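Side-chain contact in cupin domain protein (Microcystis aeruginosa DIANCHI905, PDB 5ZBF), which probably acts as a cupin-superfamily isomerase in the biosynthesis of the Choi moiety of aeruginosin: residues Leu99-Ser104 against Gly132-Ile137. Residues are numbered along the deposited sequence; the frame is centred on the assembly and turned at random.
With ENO (3-(4-hydroxy-phenyl)pyruvic acid), chain B.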
loop_
_atom_site.group_PDB
_atom_site.type_symbol
_atom_site.label_atom_id
_atom_site.label_comp_id
_atom_site.label_asym_id
_atom_site.label_seq_id
_atom_site.Cartn_x
_atom_site.Cartn_y
_atom_site.Cartn_z
ATOM N N LEU A 99 2.361 -4.749 -2.563
ATOM C CA LEU A 99 3.664 -4.297 -3.006
ATOM C C LEU A 99 4.539 -5.520 -3.095
ATOM O O LEU A 99 4.466 -6.392 -2.236
ATOM C CB LEU A 99 4.293 -3.322 -2.016
ATOM C CG LEU A 99 3.651 -1.953 -1.964
ATOM C CD1 LEU A 99 2.579 -1.946 -0.888
ATOM C CD2 LEU A 99 4.696 -0.877 -1.713
ATOM N N LYS A 100 5.343 -5.581 -4.151
ATOM C CA LYS A 100 6.255 -6.692 -4.379
ATOM C C LYS A 100 7.645 -6.165 -4.697
ATOM O O LYS A 100 7.797 -5.194 -5.443
ATOM C CB LYS A 100 5.735 -7.598 -5.496
ATOM C CG LYS A 100 4.507 -8.389 -5.082
ATOM C CD LYS A 100 3.748 -8.943 -6.270
ATOM C CE LYS A 100 4.546 -9.989 -7.012
ATOM N NZ LYS A 100 3.663 -10.710 -7.972
ATOM N N ARG A 101 8.655 -6.818 -4.123
ATOM C CA ARG A 101 10.031 -6.348 -4.198
ATOM C C ARG A 101 10.947 -7.502 -3.840
ATOM O O ARG A 101 10.635 -8.264 -2.923
ATOM C CB ARG A 101 10.234 -5.218 -3.191
ATOM C CG ARG A 101 11.612 -4.605 -3.209
ATOM C CD ARG A 101 11.823 -3.704 -2.016
ATOM N NE ARG A 101 13.179 -3.181 -2.022
ATOM C CZ ARG A 101 13.610 -2.187 -2.797
ATOM N NH1 ARG A 101 14.872 -1.798 -2.709
ATOM N NH2 ARG A 101 12.793 -1.573 -3.651
ATOM N N ILE A 102 12.056 -7.648 -4.566
ATOM C CA ILE A 102 13.117 -8.568 -4.156
ATOM C C ILE A 102 13.818 -7.916 -2.972
ATOM O O ILE A 102 14.438 -6.862 -3.124
ATOM C CB ILE A 102 14.147 -8.834 -5.274
ATOM C CG1 ILE A 102 13.478 -9.467 -6.500
ATOM C CG2 ILE A 102 15.279 -9.721 -4.751
ATOM C CD1 ILE A 102 13.025 -10.897 -6.303
ATOM N N THR A 103 13.691 -8.530 -1.797
ATOM C CA THR A 103 14.221 -7.955 -0.570
ATOM C C THR A 103 15.522 -8.585 -0.130
ATOM O O THR A 103 15.827 -9.733 -0.445
ATOM C CB THR A 103 13.232 -8.083 0.606
ATOM O OG1 THR A 103 12.891 -9.462 0.815
ATOM C CG2 THR A 103 11.996 -7.273 0.341
ATOM N N SER A 104 16.285 -7.810 0.629
ATOM C CA SER A 104 17.519 -8.272 1.236
ATOM C C SER A 104 17.404 -8.518 2.752
ATOM O O SER A 104 18.259 -9.198 3.330
ATOM C CB SER A 104 18.614 -7.234 0.975
ATOM O OG SER A 104 18.155 -5.922 1.290
ATOM N N GLY A 132 7.302 -3.585 9.554
ATOM C CA GLY A 132 7.665 -4.957 9.261
ATOM C C GLY A 132 9.141 -5.043 8.969
ATOM O O GLY A 132 9.898 -4.103 9.230
ATOM N N SER A 133 9.546 -6.179 8.405
ATOM C CA SER A 133 10.959 -6.471 8.199
ATOM C C SER A 133 11.625 -5.570 7.154
ATOM O O SER A 133 12.800 -5.226 7.318
ATOM C CB SER A 133 11.144 -7.944 7.825
ATOM O OG SER A 133 10.507 -8.256 6.603
ATOM N N TRP A 134 10.879 -5.192 6.104
ATOM C CA TRP A 134 11.395 -4.350 5.007
ATOM C C TRP A 134 10.538 -3.104 4.675
ATOM O O TRP A 134 10.778 -2.428 3.671
ATOM C CB TRP A 134 11.602 -5.203 3.738
ATOM C CG TRP A 134 10.373 -5.883 3.162
ATOM C CD1 TRP A 134 9.843 -7.080 3.548
ATOM C CD2 TRP A 134 9.572 -5.430 2.063
ATOM N NE1 TRP A 134 8.754 -7.393 2.774
ATOM C CE2 TRP A 134 8.567 -6.396 1.852
ATOM C CE3 TRP A 134 9.612 -4.305 1.236
ATOM C CZ2 TRP A 134 7.603 -6.261 0.857
ATOM C CZ3 TRP A 134 8.654 -4.174 0.239
ATOM C CH2 TRP A 134 7.666 -5.147 0.061
ATOM N N PHE A 135 9.581 -2.770 5.538
ATOM C CA PHE A 135 8.575 -1.768 5.210
ATOM C C PHE A 135 7.934 -1.178 6.466
ATOM O O PHE A 135 7.914 -1.800 7.516
ATOM C CB PHE A 135 7.462 -2.409 4.356
ATOM C CG PHE A 135 6.763 -3.526 5.061
ATOM C CD1 PHE A 135 5.613 -3.296 5.804
ATOM C CD2 PHE A 135 7.305 -4.809 5.052
ATOM C CE1 PHE A 135 5.001 -4.328 6.497
ATOM C CE2 PHE A 135 6.696 -5.842 5.743
ATOM C CZ PHE A 135 5.536 -5.603 6.461
ATOM N N GLU A 136 7.365 0.010 6.321
ATOM C CA GLU A 136 6.447 0.549 7.313
ATOM C C GLU A 136 5.217 1.056 6.583
ATOM O O GLU A 136 5.343 1.732 5.568
ATOM C CB GLU A 136 7.095 1.690 8.102
ATOM C CG GLU A 136 6.177 2.289 9.150
ATOM C CD GLU A 136 6.856 3.314 10.041
ATOM O OE1 GLU A 136 7.941 3.819 9.683
ATOM O OE2 GLU A 136 6.287 3.629 11.104
ATOM N N ILE A 137 4.038 0.739 7.107
ATOM C CA ILE A 137 2.789 1.252 6.545
ATOM C C ILE A 137 2.170 2.231 7.538
ATOM O O ILE A 137 2.088 1.947 8.726
ATOM C CB ILE A 137 1.823 0.106 6.177
ATOM C CG1 ILE A 137 2.447 -0.728 5.042
ATOM C CG2 ILE A 137 0.460 0.650 5.750
ATOM C CD1 ILE A 137 1.636 -1.933 4.634
HETATM O O4 ENO B . -0.146 -12.743 -4.409
HETATM C C9 ENO B . -2.979 -13.790 -7.531
HETATM C C8 ENO B . -3.259 -15.048 -8.068
HETATM C C7 ENO B . -3.041 -16.201 -7.312
HETATM C C6 ENO B . -2.544 -16.088 -6.015
HETATM C C5 ENO B . -2.264 -14.832 -5.480
HETATM C C4 ENO B . -2.481 -13.678 -6.231
HETATM O O3 ENO B . -3.310 -17.433 -7.831
HETATM C C3 ENO B . -2.158 -12.324 -5.628
HETATM C C2 ENO B . -0.651 -12.259 -5.426
HETATM C C1 ENO B . 0.212 -11.655 -6.447
HETATM O O2 ENO B . -0.266 -10.902 -7.335
HETATM O O1 ENO B . 1.436 -11.917 -6.403
#
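Between Leu-99 to Ser-104 and Gly-132 to Ile-137 the backbones stay apart, with CA atoms 7.2 Å from each other at Thr-103 and Trp-134 and 9.9 Å at Leu-99 and Phe-135, and the indole of Trp-134 spans the distance. Thr-103 CG2 sits over one face of the Trp-134 indole, 3.6 Å from the centroid of its five-membered ring and 16° off the normal, a CH-pi contact. With OG1 between the backbone N and the carbonyl carbon (chi1 57°), Thr-103 hydrogen-bonds OG1 to Ser-48 OG and keeps CG2 against the indole. Phe-135 CD2 lies 3.6 Å above the opposite face of Trp-134, offset toward the rim. Arg-101 brings aliphatic carbons obliquely, CB and CD each 3.9 Å from Trp-134 CZ3, while its guanidinium reaches Thr-27 and Glu-210. At the ring edge, Leu-99 O lies 4.1 Å from Trp-134 CH2. An alanine in place of Trp-134 would probably open a gap between the segments and strip the Thr-103 methyl of its aromatic partner. The CA-CB bond of Lys-100 points away from residues 132-137, and Lys-100 NZ donates to O1 of 4-hydroxyphenylpyruvate (3.0 Å). The contact joins strand 94-101 and the loop after it to the loop entering strand 135-142, linking the two cupin domains, with Ile-50 of strand 48-55 and Ile-208 of strand 201-208 also packing on Trp-134.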